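Post-proline cleaving enzyme (Rickettsia typhi, PDB 4HVT) probably acts as a serine-type oligopeptidase that cleaves peptides on the carboxyl side of proline residues. Local coordinates at residues K22-L27 against H653-R658; G151-M156 against S646-R651; E208-L213 against F234-E239; N216-W221 against V243-L248. All blocks are in the same frame, centred on the assembly; numbering follows the deposited sequence.

How the contacts relate
The second segments of contacts 2 and 1 (646-651 and 653-658) run from the end of strand 640-646 into helix 655-664. The two contacts' centres are about 17 Å apart, and they touch where Pro654 CD meets Ser646 O at 3.4 Å. Contact 2 carries Asp649, which with Ser566 and His682 has the geometry of a probable catalytic triad. Contacts 3 and 4 belong to the propeller, with centres about 13 Å apart. Their segments alternate along the chain, joined by a probable backbone hydrogen bond, Val236 N to Asn216 O at 2.9 Å. Contact 3 comes within about 6 Å of contact 2 (nearest atoms) without touching it, whereas contact 4 stays about 11 Å away.

Contact 1: residues K22-L27 against H653-R658; sequences KETKFL and HPWHGR
Leu27 and Thr24 meet Trp655 and Arg658 through one charged hydrogen bond and a patch of van der Waals contacts. The polar part is the bond from Arg658 NH1 to Leu27 O, 2.8 Å long. The oxygen lies only 4° out of the guanidinium plane, although the donor is tilted 32° from the carbonyl plane. NH1 also bonds Glu29 O, NH2 bonds Ala30 O and NE forms a salt bridge with Glu676, so all three nitrogens are engaged and the rotation of the group is fixed. Pro654 CG lies over the centre of one guanidinium face, 3.9 Å above it.

The apolar part rests on the benzo edge of Trp655. CG stands anti to the backbone N (chi1 163°), and the indole beyond it turns its benzo edge to 22-27. Its CZ3 touches Leu27 CB at 3.9 Å and approaches Thr24 O, in the ring plane, at 3.5 Å. Thr24 CB lies beside CH2, while its hydroxyl is bonded to Pro21 O. Leu27 CD2 packs on Arg658 CB at 4.1 Å. The pyrrole NE1 is bonded to Asp594, and Phe601 stacks on the indole.

Within 653-658, His653 ND1 accepts from Trp655 N at 2.9 Å, a capping bond in the turn that leads into the helix. The arrangement is consistent with the prolyl oligopeptidase fold, in which the residues ahead of the propeller join the alpha/beta-hydrolase domain.

Contact 2: residues G151-M156 against S646-R651; sequences GGKDEM and SVLDQR
At the boundary between the beta-propeller and the alpha/beta-hydrolase domain, Asp154 and Glu155 of a propeller hairpin meet Gln650 and Arg651, which follow Asp649 of the probable Ser-His-Asp triad. Arg651 grips the Asp154 carboxylate side-on in a salt bridge, NE to OD2 at 2.8 Å and NH2 to OD1 at 2.9 Å. Both oxygens lie near the guanidinium plane, but the two flat groups are turned 31° apart: OD2 is met on its syn side but 27° out of the carboxylate plane, and OD1 from above the plane. Bends at chi2 and chi3 bring NE back toward Asp154.

Gln650, extended beyond CG, reaches the turn that leads into strand 155-162 of a propeller blade. Its OE1 accepts from Glu155 N at 3.0 Å, nearly in line with the amide C=O (161°), and weakly from Asp154 N. The amide is held at its other end too, because NE2 donates to Glu155 OE1 at 3.0 Å, coming from above the carboxylate plane. Lys153 NZ reaches that oxygen from the opposite face in a second salt bridge, and the lysine has another acidic partner in Glu184.

Alongside, Lys153 CG packs on Leu648 CD1 at 4.1 Å. A water accepts from Gln650 N and sits 2.9 Å from both Gly152 O and Asp154 OD1. On the hydrolase side, Asp649 OD2 is hydrogen-bonded to His682 ND1.

Contact 3: residues E208-L213 against F234-E239; sequences EITSSL and FEVPKE
Thr210 and Ser211 lie against Lys238, and the bonds between the two segments end on backbone carbonyls. Ser211 N donates to Lys238 O at 2.8 Å, an almost straight bond (170° at the hydrogen) that lies in the carbonyl plane. In return, the lysine side chain, bent at chi2, chi3 and chi4, curls over so that NZ reaches Ile209 O at 2.9 Å, again in the carbonyl plane. Lys238 CD passes 3.3 Å from the same oxygen. NZ has a second carbonyl partner in Asn207 O.

The hydroxyl of Thr210 is also occupied: OG1 accepts from Ser212 N at 3.1 Å, closing an ST turn, and is bonded to Ile241 O. A type I turn from Thr210 to Leu213 overlaps it, with Leu213 N donating to Thr210 O. The methyl CG2 instead meets Val236 CG2 at 4.0 Å. Near the start of both segments, Glu208 and Glu235 come within 5.5 Å (OE2 to OE1), and each forms a salt bridge with Lys232, which would temper their repulsion.

This chemistry ties the loop before strand 217-222 to the link following strand 231-235, and the ammonium charge of Lys238 is probably eased by the two carbonyl dipoles.

Contact 4: residues N216-W221 against V243-L248; sequences NSLYIW and VSAGKL
Leu218, Val243 and Ala245 form an apolar, side-chain-mediated contact between two successive blades of the seven-bladed beta-propeller. Strand 217-222 is the third of four strands in its antiparallel sheet, whereas strand 242-247 is the first, edge strand of the next. The geometry is that of packed sheets and not of paired strands: the axes of 217-221 and 243-247 approach to 7.1 Å, their N-to-C directions differ by 35°, and the segments exchange no backbone hydrogen bonds.

Leu218 carries much of the contact. Its CG stands anti to the carbonyl carbon (chi1 -67°), facing Val243, and the methyls beyond it touch the other strand. CD1 touches Val243 CG2 at 3.9 Å and comes 4.0 Å from Ser244 O. CD1 and CD2 both lie 4.1 Å from Ala245 CB, so the small alanine side chain meets the fork of the leucine. The leucine and valine side chains cross obliquely. Ile260 also touches Leu218, and Ile258 touches Ala245, so strand 257-263 of the second blade extends the apolar layer. Phe234 and Val236, from the neighbouring strand of the first blade and the link after it, close on Val243.

Of the valine methyls, CG2 is the one nearer Leu218 CD1. CG1 of Val243, also 4.1 Å from Leu218 CG, takes the crowded position between the backbone N and the carbonyl carbon (chi1 68°) and lies 3.6 Å from Asn216 C.

Contact 1: residues K22-L27 against H653-R658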
loop_
_atom_site.group_PDB
_atom_site.type_symbol
_atom_site.label_atom_id
_atom_site.label_comp_id
_atom_site.label_asym_id
_atom_site.label_seq_id
_atom_site.Cartn_x
_atom_site.Cartn_y
_atom_site.Cartn_z
ATOM N N LYS A 22 34.367 0.693 -5.340
ATOM C CA LYS A 22 35.069 1.071 -4.120
ATOM C C LYS A 22 34.768 2.546 -3.776
ATOM O O LYS A 22 34.713 2.890 -2.604
ATOM C CB LYS A 22 36.592 0.818 -4.252
ATOM N N GLU A 23 34.545 3.403 -4.780
ATOM C CA GLU A 23 34.227 4.827 -4.531
ATOM C C GLU A 23 32.836 4.951 -3.948
ATOM O O GLU A 23 32.561 5.883 -3.186
ATOM C CB GLU A 23 34.264 5.686 -5.812
ATOM N N THR A 24 31.982 3.977 -4.287
ATOM C CA THR A 24 30.543 4.005 -3.926
ATOM C C THR A 24 30.239 3.332 -2.572
ATOM O O THR A 24 29.113 3.441 -2.066
ATOM C CB THR A 24 29.689 3.152 -4.903
ATOM O OG1 THR A 24 30.004 1.762 -4.736
ATOM C CG2 THR A 24 29.890 3.487 -6.301
ATOM N N LYS A 25 31.208 2.601 -2.011
ATOM C CA LYS A 25 30.919 1.588 -0.983
ATOM C C LYS A 25 30.336 2.167 0.305
ATOM O O LYS A 25 29.429 1.578 0.902
ATOM C CB LYS A 25 32.184 0.743 -0.670
ATOM N N PHE A 26 30.819 3.344 0.706
ATOM C CA PHE A 26 30.265 4.049 1.897
ATOM C C PHE A 26 28.747 4.255 1.903
ATOM O O PHE A 26 28.151 4.275 2.945
ATOM C CB PHE A 26 30.984 5.409 2.123
ATOM C CG PHE A 26 30.595 6.540 1.152
ATOM C CD1 PHE A 26 31.026 6.528 -0.156
ATOM C CD2 PHE A 26 29.832 7.633 1.579
ATOM C CE1 PHE A 26 30.719 7.549 -1.039
ATOM C CE2 PHE A 26 29.517 8.652 0.713
ATOM C CZ PHE A 26 29.934 8.615 -0.609
ATOM N N LEU A 27 28.157 4.478 0.740
ATOM C CA LEU A 27 26.697 4.713 0.594
ATOM C C LEU A 27 25.843 3.433 0.854
ATOM O O LEU A 27 24.628 3.483 1.158
ATOM C CB LEU A 27 26.448 5.197 -0.825
ATOM C CG LEU A 27 27.005 6.566 -1.198
ATOM C CD1 LEU A 27 26.865 6.717 -2.689
ATOM C CD2 LEU A 27 26.312 7.643 -0.417
ATOM N N HIS A 653 15.930 -0.032 0.854
ATOM C CA HIS A 653 17.217 0.490 1.317
ATOM C C HIS A 653 17.521 1.828 0.607
ATOM O O HIS A 653 17.281 1.972 -0.564
ATOM C CB HIS A 653 18.345 -0.513 1.112
ATOM C CG HIS A 653 19.612 -0.192 1.863
ATOM N ND1 HIS A 653 20.484 0.808 1.505
ATOM C CD2 HIS A 653 20.189 -0.818 2.915
ATOM C CE1 HIS A 653 21.506 0.836 2.338
ATOM N NE2 HIS A 653 21.363 -0.172 3.188
ATOM N N PRO A 654 18.048 2.797 1.331
ATOM C CA PRO A 654 18.397 4.062 0.615
ATOM C C PRO A 654 19.505 4.029 -0.433
ATOM O O PRO A 654 19.672 5.016 -1.148
ATOM C CB PRO A 654 18.848 4.989 1.745
ATOM C CG PRO A 654 19.295 4.105 2.867
ATOM C CD PRO A 654 18.388 2.884 2.762
ATOM N N TRP A 655 20.263 2.923 -0.513
ATOM C CA TRP A 655 21.296 2.740 -1.516
ATOM C C TRP A 655 20.803 3.155 -2.910
ATOM O O TRP A 655 21.462 3.851 -3.629
ATOM C CB TRP A 655 21.716 1.281 -1.588
ATOM C CG TRP A 655 22.465 0.902 -2.849
ATOM C CD1 TRP A 655 22.020 0.150 -3.877
ATOM C CD2 TRP A 655 23.797 1.289 -3.196
ATOM N NE1 TRP A 655 22.964 0.010 -4.838
ATOM C CE2 TRP A 655 24.090 0.682 -4.449
ATOM C CE3 TRP A 655 24.774 2.046 -2.561
ATOM C CZ2 TRP A 655 25.308 0.831 -5.087
ATOM C CZ3 TRP A 655 26.022 2.167 -3.204
ATOM C CH2 TRP A 655 26.250 1.579 -4.454
ATOM N N HIS A 656 19.576 2.759 -3.248
ATOM C CA HIS A 656 19.096 3.000 -4.616
ATOM C C HIS A 656 19.038 4.470 -4.977
ATOM O O HIS A 656 19.474 4.868 -6.056
ATOM C CB HIS A 656 17.730 2.326 -4.868
ATOM C CG HIS A 656 17.748 0.851 -4.660
ATOM N ND1 HIS A 656 18.166 -0.025 -5.634
ATOM C CD2 HIS A 656 17.384 0.083 -3.598
ATOM C CE1 HIS A 656 18.063 -1.269 -5.182
ATOM N NE2 HIS A 656 17.626 -1.220 -3.939
ATOM N N GLY A 657 18.508 5.265 -4.070
ATOM C CA GLY A 657 18.387 6.726 -4.307
ATOM C C GLY A 657 19.778 7.375 -4.237
ATOM O O GLY A 657 20.135 8.227 -5.072
ATOM N N ARG A 658 20.564 6.940 -3.255
ATOM C CA ARG A 658 21.884 7.489 -3.038
ATOM C C ARG A 658 22.765 7.263 -4.253
ATOM O O ARG A 658 23.385 8.212 -4.751
ATOM C CB ARG A 658 22.542 6.835 -1.849
ATOM C CG ARG A 658 22.092 7.370 -0.534
ATOM C CD ARG A 658 22.466 6.402 0.564
ATOM N NE ARG A 658 22.148 6.886 1.890
ATOM C CZ ARG A 658 22.502 6.259 3.014
ATOM N NH1 ARG A 658 23.240 5.145 2.988
ATOM N NH2 ARG A 658 22.146 6.784 4.179
#

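Contact 2: residues G151-M156 against S646-R651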
loop_
_atom_site.group_PDB
_atom_site.type_symbol
_atom_site.label_atom_id
_atom_site.label_comp_id
_atom_site.label_asym_id
_atom_site.label_seq_id
_atom_site.Cartn_x
_atom_site.Cartn_y
_atom_site.Cartn_z
ATOM N N GLY A 151 9.374 5.501 14.112
ATOM C CA GLY A 151 9.319 6.123 12.770
ATOM C C GLY A 151 8.715 5.218 11.728
ATOM O O GLY A 151 7.790 4.420 12.031
ATOM N N GLY A 152 9.268 5.302 10.514
ATOM C CA GLY A 152 8.759 4.557 9.380
ATOM C C GLY A 152 9.497 3.250 9.172
ATOM O O GLY A 152 9.501 2.711 8.035
ATOM N N LYS A 153 10.088 2.691 10.235
ATOM C CA LYS A 153 10.648 1.358 10.091
ATOM C C LYS A 153 9.559 0.325 9.733
ATOM O O LYS A 153 8.384 0.492 10.102
ATOM C CB LYS A 153 11.346 0.907 11.371
ATOM C CG LYS A 153 12.627 1.678 11.650
ATOM C CD LYS A 153 13.596 0.945 12.552
ATOM C CE LYS A 153 13.066 0.887 13.958
ATOM N NZ LYS A 153 13.989 -0.031 14.671
ATOM N N ASP A 154 9.952 -0.714 9.001
ATOM C CA ASP A 154 9.108 -1.895 8.788
ATOM C C ASP A 154 9.090 -2.739 10.086
ATOM O O ASP A 154 8.120 -3.407 10.420
ATOM C CB ASP A 154 9.607 -2.774 7.626
ATOM C CG ASP A 154 9.361 -2.187 6.228
ATOM O OD1 ASP A 154 8.751 -1.098 6.066
ATOM O OD2 ASP A 154 9.807 -2.840 5.253
ATOM N N GLU A 155 10.204 -2.759 10.783
ATOM C CA GLU A 155 10.275 -3.395 12.103
ATOM C C GLU A 155 9.270 -2.759 13.001
ATOM O O GLU A 155 9.182 -1.537 13.056
ATOM C CB GLU A 155 11.641 -3.177 12.710
ATOM C CG GLU A 155 12.736 -4.010 12.056
ATOM C CD GLU A 155 14.076 -3.839 12.720
ATOM O OE1 GLU A 155 14.515 -2.710 12.890
ATOM O OE2 GLU A 155 14.725 -4.890 13.054
ATOM N N MET A 156 8.556 -3.588 13.754
ATOM C CA MET A 156 7.506 -3.101 14.641
ATOM C C MET A 156 7.347 -4.004 15.880
ATOM O O MET A 156 7.961 -5.085 15.968
ATOM C CB MET A 156 6.204 -2.955 13.891
ATOM C CG MET A 156 5.715 -4.191 13.171
ATOM S SD MET A 156 4.148 -3.864 12.250
ATOM C CE MET A 156 4.541 -2.597 11.166
ATOM N N SER A 646 15.217 7.226 2.297
ATOM C CA SER A 646 15.212 7.368 3.769
ATOM C C SER A 646 16.194 6.401 4.412
ATOM O O SER A 646 16.303 5.253 3.992
ATOM C CB SER A 646 13.809 7.203 4.369
ATOM O OG SER A 646 13.830 7.201 5.819
ATOM N N VAL A 647 16.873 6.910 5.431
ATOM C CA VAL A 647 17.795 6.175 6.256
ATOM C C VAL A 647 17.102 4.891 6.799
ATOM O O VAL A 647 17.727 3.852 6.874
ATOM C CB VAL A 647 18.320 7.088 7.414
ATOM C CG1 VAL A 647 19.148 6.270 8.410
ATOM C CG2 VAL A 647 19.176 8.233 6.857
ATOM N N LEU A 648 15.835 4.989 7.164
ATOM C CA LEU A 648 15.121 3.903 7.808
ATOM C C LEU A 648 14.203 3.183 6.832
ATOM O O LEU A 648 13.246 2.522 7.241
ATOM C CB LEU A 648 14.374 4.437 9.027
ATOM C CG LEU A 648 15.304 4.837 10.190
ATOM C CD1 LEU A 648 14.472 5.380 11.342
ATOM C CD2 LEU A 648 16.157 3.673 10.636
ATOM N N ASP A 649 14.449 3.369 5.532
ATOM C CA ASP A 649 13.737 2.582 4.524
ATOM C C ASP A 649 14.336 1.182 4.559
ATOM O O ASP A 649 15.384 0.929 3.996
ATOM C CB ASP A 649 13.834 3.229 3.131
ATOM C CG ASP A 649 12.972 2.507 2.065
ATOM O OD1 ASP A 649 12.793 1.245 2.088
ATOM O OD2 ASP A 649 12.499 3.245 1.159
ATOM N N GLN A 650 13.649 0.301 5.258
ATOM C CA GLN A 650 14.017 -1.093 5.328
ATOM C C GLN A 650 13.421 -1.965 4.208
ATOM O O GLN A 650 13.689 -3.194 4.171
ATOM C CB GLN A 650 13.568 -1.654 6.685
ATOM C CG GLN A 650 14.184 -0.846 7.827
ATOM C CD GLN A 650 13.796 -1.384 9.192
ATOM O OE1 GLN A 650 12.640 -1.687 9.413
ATOM N NE2 GLN A 650 14.799 -1.538 10.106
ATOM N N ARG A 651 12.586 -1.400 3.356
ATOM C CA ARG A 651 11.965 -2.150 2.269
ATOM C C ARG A 651 13.022 -2.275 1.151
ATOM O O ARG A 651 13.507 -3.353 0.880
ATOM C CB ARG A 651 10.702 -1.438 1.780
ATOM C CG ARG A 651 9.763 -2.259 0.911
ATOM C CD ARG A 651 8.991 -3.336 1.706
ATOM N NE ARG A 651 8.385 -2.644 2.819
ATOM C CZ ARG A 651 7.328 -1.853 2.726
ATOM N NH1 ARG A 651 6.629 -1.779 1.578
ATOM N NH2 ARG A 651 6.981 -1.075 3.758
HETATM O O HOH W 1 10.647 1.035 5.983
HETATM O O HOH W 2 10.827 -5.168 4.169
#

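Contact 3: residues E208-L213 against F234-E239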
loop_
_atom_site.group_PDB
_atom_site.type_symbol
_atom_site.label_atom_id
_atom_site.label_comp_id
_atom_site.label_asym_id
_atom_site.label_seq_id
_atom_site.Cartn_x
_atom_site.Cartn_y
_atom_site.Cartn_z
ATOM N N GLU A 208 16.410 -15.631 13.458
ATOM C CA GLU A 208 15.054 -16.090 13.125
ATOM C C GLU A 208 14.441 -15.179 12.077
ATOM O O GLU A 208 13.386 -14.593 12.264
ATOM C CB GLU A 208 14.168 -16.173 14.359
ATOM C CG GLU A 208 14.572 -17.286 15.287
ATOM C CD GLU A 208 13.725 -17.386 16.523
ATOM O OE1 GLU A 208 13.360 -16.319 17.089
ATOM O OE2 GLU A 208 13.452 -18.550 16.936
ATOM N N ILE A 209 15.147 -15.073 10.950
ATOM C CA ILE A 209 14.732 -14.239 9.819
ATOM C C ILE A 209 15.045 -14.965 8.510
ATOM O O ILE A 209 15.930 -15.811 8.463
ATOM C CB ILE A 209 15.373 -12.827 9.815
ATOM C CG1 ILE A 209 16.885 -12.944 9.895
ATOM C CG2 ILE A 209 14.838 -12.019 10.981
ATOM C CD1 ILE A 209 17.605 -11.619 9.733
ATOM N N THR A 210 14.294 -14.639 7.462
ATOM C CA THR A 210 14.527 -15.181 6.137
ATOM C C THR A 210 15.573 -14.316 5.456
ATOM O O THR A 210 16.003 -13.287 5.977
ATOM C CB THR A 210 13.266 -15.167 5.275
ATOM O OG1 THR A 210 12.897 -13.816 5.001
ATOM C CG2 THR A 210 12.093 -15.868 6.001
ATOM N N SER A 211 15.940 -14.705 4.231
ATOM C CA SER A 211 16.850 -13.913 3.415
ATOM C C SER A 211 16.284 -12.586 2.983
ATOM O O SER A 211 17.056 -11.657 2.569
ATOM C CB SER A 211 17.250 -14.716 2.175
ATOM O OG SER A 211 18.114 -15.763 2.605
ATOM N N SER A 212 14.950 -12.439 3.088
ATOM C CA SER A 212 14.273 -11.178 2.804
ATOM C C SER A 212 14.155 -10.334 4.099
ATOM O O SER A 212 13.612 -9.197 4.078
ATOM C CB SER A 212 12.852 -11.460 2.232
ATOM O OG SER A 212 12.958 -12.131 0.967
ATOM N N LEU A 213 14.661 -10.898 5.203
ATOM C CA LEU A 213 14.841 -10.273 6.518
ATOM C C LEU A 213 13.539 -10.179 7.316
ATOM O O LEU A 213 13.530 -9.555 8.366
ATOM C CB LEU A 213 15.603 -8.933 6.470
ATOM C CG LEU A 213 16.906 -8.924 5.671
ATOM C CD1 LEU A 213 17.555 -7.540 5.682
ATOM C CD2 LEU A 213 17.860 -9.984 6.119
ATOM N N PHE A 234 6.266 -22.878 14.561
ATOM C CA PHE A 234 6.411 -23.019 13.123
ATOM C C PHE A 234 7.620 -22.214 12.697
ATOM O O PHE A 234 7.869 -21.175 13.283
ATOM C CB PHE A 234 5.157 -22.569 12.359
ATOM C CG PHE A 234 5.143 -23.072 10.950
ATOM C CD1 PHE A 234 5.072 -24.448 10.695
ATOM C CD2 PHE A 234 5.357 -22.198 9.880
ATOM C CE1 PHE A 234 5.145 -24.952 9.373
ATOM C CE2 PHE A 234 5.423 -22.666 8.591
ATOM C CZ PHE A 234 5.316 -24.036 8.320
ATOM N N GLU A 235 8.379 -22.751 11.727
ATOM C CA GLU A 235 9.515 -22.034 11.152
ATOM C C GLU A 235 9.584 -22.297 9.671
ATOM O O GLU A 235 9.314 -23.427 9.216
ATOM C CB GLU A 235 10.830 -22.418 11.824
ATOM C CG GLU A 235 12.026 -21.656 11.299
ATOM C CD GLU A 235 13.359 -22.201 11.839
ATOM O OE1 GLU A 235 13.445 -22.478 13.045
ATOM O OE2 GLU A 235 14.307 -22.341 11.044
ATOM N N VAL A 236 9.844 -21.261 8.874
ATOM C CA VAL A 236 10.056 -21.491 7.439
ATOM C C VAL A 236 11.544 -21.463 7.068
ATOM O O VAL A 236 12.375 -20.827 7.743
ATOM C CB VAL A 236 9.302 -20.445 6.564
ATOM C CG1 VAL A 236 7.792 -20.530 6.740
ATOM C CG2 VAL A 236 9.798 -19.054 6.843
ATOM N N PRO A 237 11.902 -22.115 5.934
ATOM C CA PRO A 237 13.277 -21.994 5.456
ATOM C C PRO A 237 13.695 -20.554 5.155
ATOM O O PRO A 237 12.872 -19.690 4.823
ATOM C CB PRO A 237 13.267 -22.829 4.143
ATOM C CG PRO A 237 12.122 -23.775 4.292
ATOM C CD PRO A 237 11.092 -22.935 5.033
ATOM N N LYS A 238 15.010 -20.318 5.212
ATOM C CA LYS A 238 15.591 -19.035 4.918
ATOM C C LYS A 238 15.222 -18.511 3.543
ATOM O O LYS A 238 15.150 -17.294 3.342
ATOM C CB LYS A 238 17.162 -19.140 4.973
ATOM C CG LYS A 238 17.712 -18.137 5.944
ATOM C CD LYS A 238 17.313 -18.582 7.355
ATOM C CE LYS A 238 18.456 -18.463 8.341
ATOM N NZ LYS A 238 18.364 -17.187 9.108
ATOM N N GLU A 239 15.004 -19.413 2.581
ATOM C CA GLU A 239 14.763 -19.014 1.196
ATOM C C GLU A 239 13.315 -18.570 1.023
ATOM O O GLU A 239 13.007 -17.956 0.038
ATOM C CB GLU A 239 15.038 -20.191 0.222
ATOM C CG GLU A 239 16.502 -20.687 0.206
ATOM C CD GLU A 239 16.957 -21.548 1.398
ATOM O OE1 GLU A 239 16.134 -22.048 2.242
ATOM O OE2 GLU A 239 18.216 -21.667 1.480
#

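Contact 4: residues N216-W221 against V243-L248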
loop_
_atom_site.group_PDB
_atom_site.type_symbol
_atom_site.label_atom_id
_atom_site.label_comp_id
_atom_site.label_asym_id
_atom_site.label_seq_id
_atom_site.Cartn_x
_atom_site.Cartn_y
_atom_site.Cartn_z
ATOM N N ASN A 216 11.059 -15.473 10.431
ATOM C CA ASN A 216 10.822 -16.790 9.901
ATOM C C ASN A 216 10.026 -17.734 10.831
ATOM O O ASN A 216 9.760 -18.878 10.452
ATOM C CB ASN A 216 12.133 -17.480 9.502
ATOM C CG ASN A 216 12.942 -17.950 10.710
ATOM O OD1 ASN A 216 12.743 -17.518 11.845
ATOM N ND2 ASN A 216 13.865 -18.848 10.471
ATOM N N SER A 217 9.640 -17.264 11.998
ATOM C CA SER A 217 9.020 -18.169 13.003
ATOM C C SER A 217 7.734 -17.653 13.556
ATOM O O SER A 217 7.539 -16.442 13.557
ATOM C CB SER A 217 9.995 -18.403 14.148
ATOM O OG SER A 217 11.206 -18.955 13.672
ATOM N N LEU A 218 6.883 -18.550 14.055
ATOM C CA LEU A 218 5.707 -18.195 14.820
ATOM C C LEU A 218 5.852 -18.773 16.186
ATOM O O LEU A 218 6.295 -19.934 16.318
ATOM C CB LEU A 218 4.461 -18.808 14.159
ATOM C CG LEU A 218 4.073 -18.240 12.772
ATOM C CD1 LEU A 218 2.867 -18.979 12.166
ATOM C CD2 LEU A 218 3.799 -16.751 12.869
ATOM N N TYR A 219 5.515 -17.975 17.175
ATOM C CA TYR A 219 5.503 -18.330 18.597
ATOM C C TYR A 219 4.104 -18.126 19.185
ATOM O O TYR A 219 3.346 -17.191 18.803
ATOM C CB TYR A 219 6.464 -17.460 19.379
ATOM C CG TYR A 219 7.946 -17.807 19.242
ATOM C CD1 TYR A 219 8.727 -17.404 18.117
ATOM C CD2 TYR A 219 8.584 -18.525 20.217
ATOM C CE1 TYR A 219 10.055 -17.716 18.025
ATOM C CE2 TYR A 219 9.960 -18.854 20.118
ATOM C CZ TYR A 219 10.687 -18.462 19.050
ATOM O OH TYR A 219 12.048 -18.816 19.025
ATOM N N ILE A 220 3.772 -19.004 20.131
ATOM C CA ILE A 220 2.566 -18.847 20.952
ATOM C C ILE A 220 3.018 -18.451 22.367
ATOM O O ILE A 220 3.987 -19.004 22.919
ATOM C CB ILE A 220 1.685 -20.133 20.906
ATOM C CG1 ILE A 220 0.356 -19.954 21.594
ATOM C CG2 ILE A 220 2.425 -21.312 21.475
ATOM C CD1 ILE A 220 -0.662 -21.073 21.270
ATOM N N TRP A 221 2.298 -17.511 22.982
ATOM C CA TRP A 221 2.749 -16.878 24.218
ATOM C C TRP A 221 1.575 -16.691 25.158
ATOM O O TRP A 221 0.521 -16.112 24.764
ATOM C CB TRP A 221 3.427 -15.550 23.898
ATOM C CG TRP A 221 4.201 -14.926 25.028
ATOM C CD1 TRP A 221 4.744 -15.553 26.119
ATOM C CD2 TRP A 221 4.611 -13.556 25.104
ATOM N NE1 TRP A 221 5.371 -14.641 26.913
ATOM C CE2 TRP A 221 5.303 -13.402 26.311
ATOM C CE3 TRP A 221 4.420 -12.448 24.288
ATOM C CZ2 TRP A 221 5.872 -12.180 26.705
ATOM C CZ3 TRP A 221 4.929 -11.208 24.715
ATOM C CH2 TRP A 221 5.642 -11.105 25.919
ATOM N N VAL A 243 6.544 -15.623 7.038
ATOM C CA VAL A 243 5.440 -16.405 7.581
ATOM C C VAL A 243 4.522 -15.511 8.402
ATOM O O VAL A 243 4.988 -14.610 9.101
ATOM C CB VAL A 243 5.922 -17.597 8.413
ATOM C CG1 VAL A 243 6.598 -17.200 9.715
ATOM C CG2 VAL A 243 4.749 -18.492 8.746
ATOM N N SER A 244 3.233 -15.736 8.285
ATOM C CA SER A 244 2.242 -14.914 9.009
ATOM C C SER A 244 1.192 -15.825 9.639
ATOM O O SER A 244 1.027 -16.938 9.214
ATOM C CB SER A 244 1.568 -13.894 8.096
ATOM O OG SER A 244 0.714 -14.504 7.136
ATOM N N ALA A 245 0.504 -15.295 10.645
ATOM C CA ALA A 245 -0.638 -15.952 11.288
ATOM C C ALA A 245 -1.750 -14.941 11.323
ATOM O O ALA A 245 -1.525 -13.742 11.394
ATOM C CB ALA A 245 -0.306 -16.402 12.693
ATOM N N GLY A 246 -2.969 -15.422 11.186
ATOM C CA GLY A 246 -4.158 -14.599 11.300
ATOM C C GLY A 246 -5.345 -15.500 11.540
ATOM O O GLY A 246 -5.217 -16.696 11.531
ATOM N N LYS A 247 -6.527 -14.945 11.774
ATOM C CA LYS A 247 -7.726 -15.801 11.914
ATOM C C LYS A 247 -8.235 -16.309 10.575
ATOM O O LYS A 247 -8.230 -15.555 9.555
ATOM C CB LYS A 247 -8.831 -15.034 12.574
ATOM C CG LYS A 247 -8.607 -14.661 14.026
ATOM C CD LYS A 247 -8.851 -15.890 14.924
ATOM C CE LYS A 247 -8.255 -15.794 16.331
ATOM N NZ LYS A 247 -8.664 -14.504 16.980
ATOM N N LEU A 248 -8.635 -17.583 10.539
ATOM C CA LEU A 248 -9.243 -18.146 9.339
ATOM C C LEU A 248 -10.673 -17.608 9.054
ATOM O O LEU A 248 -11.033 -17.257 7.924
ATOM C CB LEU A 248 -9.255 -19.665 9.413
ATOM C CG LEU A 248 -9.829 -20.464 8.255
ATOM C CD1 LEU A 248 -9.006 -20.216 6.993
ATOM C CD2 LEU A 248 -9.849 -21.952 8.543
#